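PDB 5OWU: importin subunit beta-1 from Saccharomyces cerevisiae, which carries proteins into the nucleus together with importin alpha, which recognises the classical nuclear localization signal of the cargo. Local coordinates for residues G551-V556 and E571-I576; F545-L550 and T578-V583; F613-V618 and S653-T658; D501-A506 and S522-M527. All blocks are in the same frame, centred on the assembly; numbering follows the deposited sequence. Where two conformers were deposited one is given.

Interaction 1: residues G551-V556 and E571-I576; sequences GQTMSV and ELQSNI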
loop_
_atom_site.group_PDB
_atom_site.type_symbol
_atom_site.label_atom_id
_atom_site.label_comp_id
_atom_site.label_asym_id
_atom_site.label_seq_id
_atom_site.Cartn_x
_atom_site.Cartn_y
_atom_site.Cartn_z
ATOM N N GLY A 551 4.930 0.871 35.531
ATOM C CA GLY A 551 4.365 1.115 36.847
ATOM C C GLY A 551 3.890 2.540 36.990
ATOM O O GLY A 551 2.773 2.794 37.452
ATOM N N GLN A 552 4.710 3.491 36.543
ATOM C CA GLN A 552 4.355 4.892 36.708
ATOM C C GLN A 552 3.052 5.202 35.992
ATOM O O GLN A 552 2.159 5.849 36.556
ATOM C CB GLN A 552 5.488 5.775 36.193
ATOM C CG GLN A 552 5.265 7.245 36.412
ATOM C CD GLN A 552 6.307 8.080 35.716
ATOM O OE1 GLN A 552 6.096 8.550 34.596
ATOM N NE2 GLN A 552 7.447 8.258 36.368
ATOM N N THR A 553 2.903 4.712 34.756
ATOM C CA THR A 553 1.685 5.034 34.022
ATOM C C THR A 553 0.475 4.431 34.708
ATOM O O THR A 553 -0.637 4.965 34.601
ATOM C CB THR A 553 1.761 4.546 32.572
ATOM O OG1 THR A 553 1.817 3.112 32.536
ATOM C CG2 THR A 553 2.975 5.147 31.856
ATOM N N MET A 554 0.668 3.339 35.433
ATOM C CA MET A 554 -0.462 2.693 36.069
ATOM C C MET A 554 -0.797 3.319 37.413
ATOM O O MET A 554 -1.748 2.879 38.065
ATOM C CB MET A 554 -0.179 1.201 36.203
ATOM C CG MET A 554 -0.105 0.510 34.833
ATOM S SD MET A 554 0.424 -1.216 34.960
ATOM C CE MET A 554 2.039 -0.976 35.622
ATOM N N SER A 555 -0.057 4.348 37.827
ATOM C CA SER A 555 -0.436 5.142 38.988
ATOM C C SER A 555 -1.358 6.299 38.621
ATOM O O SER A 555 -1.806 7.024 39.517
ATOM C CB SER A 555 0.816 5.682 39.697
ATOM O OG SER A 555 1.397 6.776 38.996
ATOM N N VAL A 556 -1.658 6.477 37.336
ATOM C CA VAL A 556 -2.426 7.624 36.855
ATOM C C VAL A 556 -3.911 7.326 36.994
ATOM O O VAL A 556 -4.409 6.337 36.447
ATOM C CB VAL A 556 -2.075 7.956 35.395
ATOM C CG1 VAL A 556 -2.987 9.061 34.841
ATOM C CG2 VAL A 556 -0.617 8.375 35.272
ATOM N N GLU A 571 -1.527 5.533 24.273
ATOM C CA GLU A 571 -0.404 5.442 23.336
ATOM C C GLU A 571 0.918 5.276 24.077
ATOM O O GLU A 571 1.780 4.502 23.649
ATOM C CB GLU A 571 -0.366 6.680 22.438
ATOM C CG GLU A 571 0.905 6.844 21.580
ATOM C CD GLU A 571 1.017 5.808 20.470
ATOM O OE1 GLU A 571 0.074 5.005 20.306
ATOM O OE2 GLU A 571 2.052 5.799 19.762
ATOM N N LEU A 572 1.094 5.988 25.196
ATOM C CA LEU A 572 2.318 5.841 25.983
ATOM C C LEU A 572 2.457 4.425 26.532
ATOM O O LEU A 572 3.547 3.838 26.497
ATOM C CB LEU A 572 2.337 6.858 27.123
ATOM C CG LEU A 572 3.437 6.672 28.169
ATOM C CD1 LEU A 572 4.834 6.714 27.517
ATOM C CD2 LEU A 572 3.317 7.730 29.244
ATOM N N GLN A 573 1.369 3.858 27.054
ATOM C CA GLN A 573 1.446 2.495 27.569
ATOM C C GLN A 573 1.736 1.504 26.448
ATOM O O GLN A 573 2.459 0.524 26.651
ATOM C CB GLN A 573 0.152 2.128 28.293
ATOM C CG GLN A 573 -0.069 2.939 29.553
ATOM C CD GLN A 573 -1.291 2.492 30.313
ATOM O OE1 GLN A 573 -2.380 2.401 29.755
ATOM N NE2 GLN A 573 -1.116 2.207 31.595
ATOM N N SER A 574 1.175 1.743 25.262
ATOM C CA SER A 574 1.500 0.924 24.098
ATOM C C SER A 574 2.992 1.003 23.763
ATOM O O SER A 574 3.648 -0.027 23.565
ATOM C CB SER A 574 0.634 1.368 22.915
ATOM O OG SER A 574 1.018 0.738 21.705
ATOM N N ASN A 575 3.548 2.219 23.704
ATOM C CA ASN A 575 4.984 2.376 23.458
ATOM C C ASN A 575 5.801 1.584 24.466
ATOM O O ASN A 575 6.740 0.849 24.105
ATOM C CB ASN A 575 5.387 3.857 23.525
ATOM C CG ASN A 575 4.633 4.735 22.534
ATOM O OD1 ASN A 575 4.522 5.946 22.739
ATOM N ND2 ASN A 575 4.111 4.141 21.467
ATOM N N ILE A 576 5.445 1.723 25.749
ATOM C CA ILE A 576 6.161 1.023 26.810
ATOM C C ILE A 576 6.072 -0.481 26.603
ATOM O O ILE A 576 7.070 -1.199 26.706
ATOM C CB ILE A 576 5.600 1.428 28.185
ATOM C CG1 ILE A 576 5.912 2.902 28.474
ATOM C CG2 ILE A 576 6.176 0.544 29.295
ATOM C CD1 ILE A 576 5.115 3.471 29.629
#
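With OG1 held between the backbone N and the carbonyl carbon (chi1 65°), Thr553 meets Gln573, whose CG lies anti to its own carbonyl carbon (chi1 -66°) and whose chain then runs out extended. The two side chains lie alongside one another and point opposite ways within the HEAT 13 repeat, where the last part of helix 536-553 faces helix 563-586. Gln573 NE2 donates to Thr553 OG1 over 3.2 Å. The N-H points almost straight at the oxygen (161°), which lies close to the amide plane. The same hydroxyl is also hydrogen-bonded to the carbonyl oxygen of Leu550, so two partners fix its rotation in buried surroundings. An alanine in place of Gln573 would probably deprive Thr553 OG1 of the N-H it accepts from and open a gap where the amide now lies. The other branch of Thr553 is apolar. Its CG2 comes tip to tip with Ile576 CD1 at 3.5 Å, and Leu572 CD2 approaches the same methyl to 3.7 Å. Leu601 and Leu605 of helix 595-607 touch Met554, and Leu605 also touches Gln573. On that flank Met554 CG packs 3.8 Å from Gln573 NE2.

Interaction 2: residues F545-L550 and T578-V583; sequences FVMDKL and TVLAAV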
loop_
_atom_site.group_PDB
_atom_site.type_symbol
_atom_site.label_atom_id
_atom_site.label_comp_id
_atom_site.label_asym_id
_atom_site.label_seq_id
_atom_site.Cartn_x
_atom_site.Cartn_y
_atom_site.Cartn_z
ATOM N N PHE A 545 14.169 0.691 33.032
ATOM C CA PHE A 545 13.418 1.902 32.735
ATOM C C PHE A 545 11.988 1.571 32.335
ATOM O O PHE A 545 11.039 2.206 32.812
ATOM C CB PHE A 545 14.108 2.709 31.632
ATOM C CG PHE A 545 13.205 3.725 30.981
ATOM C CD1 PHE A 545 12.865 4.894 31.639
ATOM C CD2 PHE A 545 12.679 3.498 29.725
ATOM C CE1 PHE A 545 12.025 5.821 31.044
ATOM C CE2 PHE A 545 11.846 4.422 29.127
ATOM C CZ PHE A 545 11.515 5.575 29.779
ATOM N N VAL A 546 11.801 0.568 31.472
ATOM C CA VAL A 546 10.464 0.383 30.920
ATOM C C VAL A 546 9.544 -0.233 31.966
ATOM O O VAL A 546 8.410 0.222 32.159
ATOM C CB VAL A 546 10.510 -0.440 29.616
ATOM C CG1 VAL A 546 11.235 0.354 28.524
ATOM C CG2 VAL A 546 11.151 -1.812 29.832
ATOM N N MET A 547 10.035 -1.230 32.703
ATOM C CA MET A 547 9.237 -1.822 33.772
ATOM C C MET A 547 8.787 -0.749 34.756
ATOM O O MET A 547 7.583 -0.523 34.944
ATOM C CB MET A 547 10.036 -2.936 34.456
ATOM C CG MET A 547 10.254 -4.127 33.520
ATOM S SD MET A 547 11.057 -5.588 34.206
ATOM C CE MET A 547 12.585 -4.915 34.861
ATOM N N ASP A 548 9.745 -0.033 35.354
ATOM C CA ASP A 548 9.404 1.087 36.224
ATOM C C ASP A 548 8.426 2.030 35.531
ATOM O O ASP A 548 7.418 2.447 36.115
ATOM C CB ASP A 548 10.676 1.833 36.636
ATOM C CG ASP A 548 11.633 0.970 37.454
ATOM O OD1 ASP A 548 11.460 -0.267 37.485
ATOM O OD2 ASP A 548 12.575 1.533 38.055
ATOM N N LYS A 549 8.696 2.358 34.265
ATOM C CA LYS A 549 7.849 3.326 33.576
ATOM C C LYS A 549 6.428 2.807 33.453
ATOM O O LYS A 549 5.460 3.558 33.645
ATOM C CB LYS A 549 8.424 3.644 32.198
ATOM C CG LYS A 549 7.776 4.843 31.521
ATOM C CD LYS A 549 8.194 6.144 32.199
ATOM C CE LYS A 549 7.466 7.330 31.606
ATOM N NZ LYS A 549 7.876 8.616 32.237
ATOM N N LEU A 550 6.275 1.521 33.144
ATOM C CA LEU A 550 4.933 0.963 33.098
ATOM C C LEU A 550 4.239 1.191 34.433
ATOM O O LEU A 550 3.113 1.706 34.486
ATOM C CB LEU A 550 4.991 -0.525 32.743
ATOM C CG LEU A 550 3.661 -1.252 32.539
ATOM C CD1 LEU A 550 2.849 -0.592 31.441
ATOM C CD2 LEU A 550 3.900 -2.735 32.228
ATOM N N THR A 578 5.499 -2.235 23.938
ATOM C CA THR A 578 6.269 -2.681 22.776
ATOM C C THR A 578 7.745 -2.840 23.134
ATOM O O THR A 578 8.357 -3.895 22.879
ATOM C CB THR A 578 6.075 -1.688 21.626
ATOM O OG1 THR A 578 4.676 -1.600 21.310
ATOM C CG2 THR A 578 6.849 -2.119 20.371
ATOM N N VAL A 579 8.333 -1.813 23.757
ATOM C CA VAL A 579 9.735 -1.943 24.160
ATOM C C VAL A 579 9.902 -3.092 25.145
ATOM O O VAL A 579 10.884 -3.838 25.086
ATOM C CB VAL A 579 10.268 -0.627 24.755
ATOM C CG1 VAL A 579 11.750 -0.777 25.118
ATOM C CG2 VAL A 579 10.082 0.511 23.779
ATOM N N LEU A 580 8.961 -3.237 26.079
ATOM C CA LEU A 580 9.059 -4.282 27.094
ATOM C C LEU A 580 9.029 -5.664 26.459
ATOM O O LEU A 580 9.782 -6.559 26.860
ATOM C CB LEU A 580 7.923 -4.128 28.108
ATOM C CG LEU A 580 7.811 -5.172 29.225
ATOM C CD1 LEU A 580 9.079 -5.236 30.057
ATOM C CD2 LEU A 580 6.610 -4.859 30.113
ATOM N N ALA A 581 8.168 -5.859 25.461
ATOM C CA ALA A 581 8.155 -7.129 24.750
ATOM C C ALA A 581 9.505 -7.394 24.102
ATOM O O ALA A 581 10.026 -8.517 24.172
ATOM C CB ALA A 581 7.040 -7.142 23.706
ATOM N N ALA A 582 10.102 -6.363 23.482
ATOM C CA ALA A 582 11.424 -6.560 22.884
ATOM C C ALA A 582 12.468 -6.911 23.943
ATOM O O ALA A 582 13.332 -7.767 23.716
ATOM C CB ALA A 582 11.852 -5.315 22.102
ATOM N N VAL A 583 12.410 -6.253 25.103
ATOM C CA VAL A 583 13.353 -6.536 26.184
ATOM C C VAL A 583 13.212 -7.986 26.639
ATOM O O VAL A 583 14.203 -8.710 26.798
ATOM C CB VAL A 583 13.132 -5.556 27.353
ATOM C CG1 VAL A 583 13.872 -6.008 28.614
ATOM C CG2 VAL A 583 13.587 -4.157 26.965
#
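Val546 O accepts from Leu550 N at 2.7 Å, a bond within one helical turn whose two residues both face Leu580 on the neighbouring helix. Everything that crosses between 545-550 and 578-583 is apolar, with no hydrogen bond between them. Leu580, its CG anti to the backbone N (chi1 177°), divides its methyls among three partners. CD1 lies 3.8 Å from Met547 CG and 4.0 Å from Val546 CG2, whereas CD2 meets Leu550 CD2, also at 4.0 Å. The side chains of Met547 and Leu550 each cross that of Leu580 at about a right angle. Val546 is forked in a similar way: its CG1 rests on Val579 CG1 at 3.6 Å, the closest approach of the contact, while CG2, besides touching Leu580, comes within 4.4 Å of Val583 CG2. Phe602 of helix 595-607 packs on both Leu550 and Leu580, and Phe521 and Thr525 of helix 516-530 touch Val579. The axes of the two short segments pass 9.6 Å apart at 140° between their N-to-C directions, far from parallel and nearer to antiparallel. Two successive helices paired through aliphatic side chains in this manner are the helical hairpin of a HEAT repeat, here HEAT 13.

Interaction 3: residues F613-V618 and S653-T658; sequences FIEDDV and SPVSIT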
loop_
_atom_site.group_PDB
_atom_site.type_symbol
_atom_site.label_atom_id
_atom_site.label_comp_id
_atom_site.label_asym_id
_atom_site.label_seq_id
_atom_site.Cartn_x
_atom_site.Cartn_y
_atom_site.Cartn_z
ATOM N N PHE A 613 -8.254 -1.014 24.429
ATOM C CA PHE A 613 -7.362 -0.138 23.674
ATOM C C PHE A 613 -5.899 -0.566 23.771
ATOM O O PHE A 613 -5.130 -0.316 22.837
ATOM C CB PHE A 613 -7.519 1.309 24.152
ATOM C CG PHE A 613 -8.915 1.854 23.996
ATOM C CD1 PHE A 613 -9.841 1.717 25.015
ATOM C CD2 PHE A 613 -9.303 2.502 22.833
ATOM C CE1 PHE A 613 -11.124 2.211 24.881
ATOM C CE2 PHE A 613 -10.588 3.001 22.697
ATOM C CZ PHE A 613 -11.497 2.854 23.722
ATOM N N ILE A 614 -5.496 -1.212 24.868
ATOM C CA ILE A 614 -4.123 -1.681 25.036
ATOM C C ILE A 614 -4.010 -3.200 25.115
ATOM O O ILE A 614 -2.889 -3.715 25.184
ATOM C CB ILE A 614 -3.461 -1.050 26.277
ATOM C CG1 ILE A 614 -4.251 -1.389 27.536
ATOM C CG2 ILE A 614 -3.337 0.456 26.106
ATOM C CD1 ILE A 614 -3.421 -1.320 28.788
ATOM N N GLU A 615 -5.124 -3.939 25.119
ATOM C CA GLU A 615 -5.028 -5.379 25.352
ATOM C C GLU A 615 -4.186 -6.063 24.283
ATOM O O GLU A 615 -3.569 -7.096 24.551
ATOM C CB GLU A 615 -6.420 -6.016 25.424
ATOM C CG GLU A 615 -7.272 -5.876 24.174
ATOM C CD GLU A 615 -8.587 -6.644 24.267
ATOM O OE1 GLU A 615 -8.728 -7.511 25.162
ATOM O OE2 GLU A 615 -9.482 -6.379 23.439
ATOM N N ASP A 616 -4.156 -5.516 23.071
ATOM C CA ASP A 616 -3.315 -6.079 22.019
ATOM C C ASP A 616 -1.840 -6.036 22.414
ATOM O O ASP A 616 -1.126 -7.048 22.334
ATOM C CB ASP A 616 -3.558 -5.313 20.719
ATOM C CG ASP A 616 -3.053 -6.052 19.504
ATOM O OD1 ASP A 616 -3.338 -7.264 19.388
ATOM O OD2 ASP A 616 -2.375 -5.421 18.664
ATOM N N ASP A 617 -1.365 -4.866 22.853
ATOM C CA ASP A 617 0.024 -4.738 23.283
ATOM C C ASP A 617 0.302 -5.545 24.549
ATOM O O ASP A 617 1.422 -6.051 24.732
ATOM C CB ASP A 617 0.352 -3.264 23.490
ATOM C CG ASP A 617 0.193 -2.458 22.212
ATOM O OD1 ASP A 617 0.662 -2.925 21.151
ATOM O OD2 ASP A 617 -0.424 -1.378 22.262
ATOM N N VAL A 618 -0.700 -5.693 25.420
ATOM C CA VAL A 618 -0.528 -6.538 26.596
ATOM C C VAL A 618 -0.347 -7.986 26.173
ATOM O O VAL A 618 0.493 -8.706 26.718
ATOM C CB VAL A 618 -1.718 -6.383 27.559
ATOM C CG1 VAL A 618 -1.578 -7.343 28.733
ATOM C CG2 VAL A 618 -1.821 -4.949 28.062
ATOM N N SER A 653 -11.938 -8.077 16.240
ATOM C CA SER A 653 -10.895 -7.250 16.819
ATOM C C SER A 653 -9.511 -7.786 16.449
ATOM O O SER A 653 -9.338 -8.989 16.239
ATOM C CB SER A 653 -11.049 -7.216 18.336
ATOM O OG SER A 653 -10.072 -6.396 18.946
ATOM N N PRO A 654 -8.501 -6.914 16.360
ATOM C CA PRO A 654 -7.136 -7.405 16.106
ATOM C C PRO A 654 -6.553 -8.206 17.258
ATOM O O PRO A 654 -5.509 -8.846 17.078
ATOM C CB PRO A 654 -6.340 -6.116 15.866
ATOM C CG PRO A 654 -7.094 -5.069 16.601
ATOM C CD PRO A 654 -8.541 -5.445 16.475
ATOM N N VAL A 655 -7.197 -8.203 18.426
ATOM C CA VAL A 655 -6.686 -8.953 19.569
ATOM C C VAL A 655 -6.661 -10.448 19.273
ATOM O O VAL A 655 -5.848 -11.188 19.841
ATOM C CB VAL A 655 -7.530 -8.638 20.823
ATOM C CG1 VAL A 655 -8.900 -9.304 20.741
ATOM C CG2 VAL A 655 -6.797 -9.053 22.088
ATOM N N SER A 656 -7.543 -10.922 18.388
ATOM C CA SER A 656 -7.581 -12.350 18.084
ATOM C C SER A 656 -6.335 -12.778 17.318
ATOM O O SER A 656 -5.813 -13.879 17.536
ATOM C CB SER A 656 -8.844 -12.688 17.290
ATOM O OG SER A 656 -8.855 -12.022 16.036
ATOM N N ILE A 657 -5.843 -11.919 16.423
ATOM C CA ILE A 657 -4.595 -12.199 15.714
ATOM C C ILE A 657 -3.460 -12.385 16.709
ATOM O O ILE A 657 -2.669 -13.335 16.620
ATOM C CB ILE A 657 -4.269 -11.066 14.725
ATOM C CG1 ILE A 657 -5.454 -10.770 13.797
ATOM C CG2 ILE A 657 -3.002 -11.408 13.926
ATOM C CD1 ILE A 657 -5.746 -11.851 12.832
ATOM N N THR A 658 -3.352 -11.461 17.664
ATOM C CA THR A 658 -2.265 -11.521 18.629
ATOM C C THR A 658 -2.423 -12.717 19.557
ATOM O O THR A 658 -1.423 -13.317 19.964
ATOM C CB THR A 658 -2.208 -10.212 19.415
ATOM O OG1 THR A 658 -2.155 -9.114 18.493
ATOM C CG2 THR A 658 -0.979 -10.171 20.305
#
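This is a mixed contact, part hydrogen bond and part van der Waals packing, between neighbouring HEAT repeats: Asp616 and Glu615, in the first turn of helix 615-629 of HEAT 14, meet Thr658 and Val655, at the start of helix 655-669 of HEAT 15. The backbones come close, with Asp616 CA only 5.1 Å from Val655 CA. Asp616 has CG anti to the backbone N (chi1 -163°), and its OD1 accepts a hydrogen bond from Thr658 OG1. The modelled separation of 2.4 Å between Asp616 OD1 and Thr658 OG1 is unusually short, so the exact length is doubtful. OD2 of Asp616 stands farther off, 3.7 Å from Thr658 OG1, which makes the pairing one-sided. Asp616 OD1 also lies 3.5 Å from Pro654 O, with no bond between the two oxygens. Glu615 makes the van der Waals part of the contact. Its extended chain crosses Val655 at about a right angle, bringing the carboxylate carbon CD to 3.7 Å and CG to 3.8 Å from the methyl CG2 of Val655. An alanine in place of Glu615 would probably leave Val655 CG2 without this cover and open a gap between the two helix starts. Gln650, from the loop ahead of helix 655-669, touches both Glu615 and Val655. The turn entering that helix carries its own cap, since Ser653 OG accepts from Val655 N, though weakly at 3.4 Å. Beside the Asp616 bond, Thr658 CG2 packs 3.7 Å from Asp616 O.

Interaction 4: residues D501-A506 and S522-M527; sequences DGLIGA and SALTTM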
loop_
_atom_site.group_PDB
_atom_site.type_symbol
_atom_site.label_atom_id
_atom_site.label_comp_id
_atom_site.label_asym_id
_atom_site.label_seq_id
_atom_site.Cartn_x
_atom_site.Cartn_y
_atom_site.Cartn_z
ATOM N N ASP A 501 20.922 6.765 27.355
ATOM C CA ASP A 501 20.552 7.778 28.334
ATOM C C ASP A 501 19.724 8.867 27.666
ATOM O O ASP A 501 18.609 9.182 28.109
ATOM C CB ASP A 501 21.805 8.355 28.993
ATOM C CG ASP A 501 21.497 9.512 29.907
ATOM O OD1 ASP A 501 21.126 9.263 31.071
ATOM O OD2 ASP A 501 21.618 10.670 29.463
ATOM N N GLY A 502 20.206 9.380 26.531
ATOM C CA GLY A 502 19.465 10.424 25.850
ATOM C C GLY A 502 18.068 9.967 25.483
ATOM O O GLY A 502 17.083 10.674 25.724
ATOM N N LEU A 503 17.960 8.753 24.938
ATOM C CA LEU A 503 16.658 8.273 24.501
ATOM C C LEU A 503 15.731 8.117 25.694
ATOM O O LEU A 503 14.552 8.487 25.624
ATOM C CB LEU A 503 16.813 6.957 23.739
ATOM C CG LEU A 503 17.411 7.075 22.328
ATOM C CD1 LEU A 503 17.721 5.716 21.734
ATOM C CD2 LEU A 503 16.460 7.820 21.424
ATOM N N ILE A 504 16.261 7.639 26.828
ATOM C CA ILE A 504 15.396 7.501 27.993
ATOM C C ILE A 504 14.843 8.865 28.361
ATOM O O ILE A 504 13.640 9.022 28.608
ATOM C CB ILE A 504 16.149 6.836 29.163
ATOM C CG1 ILE A 504 16.324 5.339 28.891
ATOM C CG2 ILE A 504 15.384 7.029 30.481
ATOM C CD1 ILE A 504 17.194 4.623 29.916
ATOM N N GLY A 505 15.694 9.891 28.294
ATOM C CA GLY A 505 15.241 11.230 28.613
ATOM C C GLY A 505 14.089 11.665 27.731
ATOM O O GLY A 505 13.120 12.259 28.211
ATOM N N ALA A 506 14.168 11.359 26.432
ATOM C CA ALA A 506 13.092 11.761 25.534
ATOM C C ALA A 506 11.862 10.903 25.760
ATOM O O ALA A 506 10.730 11.386 25.616
ATOM C CB ALA A 506 13.547 11.669 24.074
ATOM N N SER A 522 10.464 4.091 20.101
ATOM C CA SER A 522 10.816 3.279 18.946
ATOM C C SER A 522 12.325 3.093 18.863
ATOM O O SER A 522 12.804 1.976 18.629
ATOM C CB SER A 522 10.277 3.907 17.662
ATOM O OG SER A 522 10.549 3.065 16.556
ATOM N N ALA A 523 13.092 4.166 19.095
ATOM C CA ALA A 523 14.541 4.030 19.010
ATOM C C ALA A 523 15.049 3.101 20.096
ATOM O O ALA A 523 15.958 2.294 19.847
ATOM C CB ALA A 523 15.219 5.399 19.096
ATOM N N LEU A 524 14.422 3.134 21.278
ATOM C CA LEU A 524 14.831 2.207 22.323
ATOM C C LEU A 524 14.658 0.771 21.859
ATOM O O LEU A 524 15.506 -0.087 22.133
ATOM C CB LEU A 524 14.044 2.461 23.611
ATOM C CG LEU A 524 14.449 3.704 24.411
ATOM C CD1 LEU A 524 13.554 3.825 25.626
ATOM C CD2 LEU A 524 15.909 3.659 24.827
ATOM N N THR A 525 13.588 0.497 21.114
ATOM C CA THR A 525 13.406 -0.854 20.606
ATOM C C THR A 525 14.579 -1.237 19.719
ATOM O O THR A 525 15.179 -2.308 19.884
ATOM C CB THR A 525 12.074 -0.955 19.867
ATOM O OG1 THR A 525 11.008 -0.737 20.808
ATOM C CG2 THR A 525 11.904 -2.322 19.241
ATOM N N THR A 526 14.966 -0.335 18.813
ATOM C CA THR A 526 16.150 -0.578 17.997
ATOM C C THR A 526 17.363 -0.835 18.883
ATOM O O THR A 526 18.113 -1.796 18.664
ATOM C CB THR A 526 16.390 0.615 17.062
ATOM O OG1 THR A 526 15.304 0.724 16.134
ATOM C CG2 THR A 526 17.684 0.460 16.286
ATOM N N MET A 527 17.556 -0.006 19.923
ATOM C CA MET A 527 18.735 -0.199 20.761
ATOM C C MET A 527 18.731 -1.601 21.343
ATOM O O MET A 527 19.776 -2.265 21.416
ATOM C CB MET A 527 18.793 0.830 21.890
ATOM C CG MET A 527 18.747 2.273 21.459
ATOM S SD MET A 527 19.975 2.665 20.223
ATOM C CE MET A 527 21.467 2.802 21.207
#
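Leu503 meets Ala523, Leu524 and Met527 in the helical hairpin of HEAT 12, formed by helices 496-507 and 516-530. The axes of the short segments run 9.8 Å apart, with 150° between their N-to-C directions, so the pair is roughly antiparallel. All contacts across it are apolar. Leu503 has CG anti to the carbonyl carbon (chi1 -73°), and both of its methyls reach the CB of Ala523, CD2 at 3.6 Å and CD1 equally near. Nearer its own backbone, Leu503 CB receives Leu524 CD2 at 3.6 Å. Leu524 CD2 also lies 4.4 Å from Ile504 CG1, a looser touch. The small side chain of Ala523 lets the branched end of Leu503 settle close to the opposite helix.

No polar bond crosses between the two segments; the hydrogen bonds here run along or outside them. Met527 N donates to Ala523 O at 2.8 Å, and Met527 O is hydrogen-bonded to Tyr496 OH. Ile478 of helix 467-484 packs on Ala523, while Phe545 of helix 536-553 touches Ile504 and Leu524. The remaining apolar partner, Met527, has CG anti to the carbonyl carbon (chi1 -56°), which puts CG 3.6 Å from Leu503 CD1; the bend at chi2 keeps SD near the same methyl, at 4.1 Å.

In the fold
Interactions 1 and 2 join the same two helices of HEAT 13 at centres about 10 Å apart, interaction 1 nested along the chain inside the loop that interaction 2 closes. Ile576 bridges them, its CD1 lying 3.5 Å from Lys549 CG. Interaction 4, in HEAT 12, has its centre about 11 Å from that of interaction 2 and touches it through Phe545 CD1 and Ile504 CG2 at 3.5 Å and through Val579 CG2 and Thr525 OG1 at 3.4 Å. Interaction 3 continues the stack toward HEAT 15: Ser574 OG and Asp617 OD2, 2.6 Å apart in a probable hydrogen bond, tie it to interaction 1. Interactions 3 and 4 do not touch, their centres about 24 Å apart.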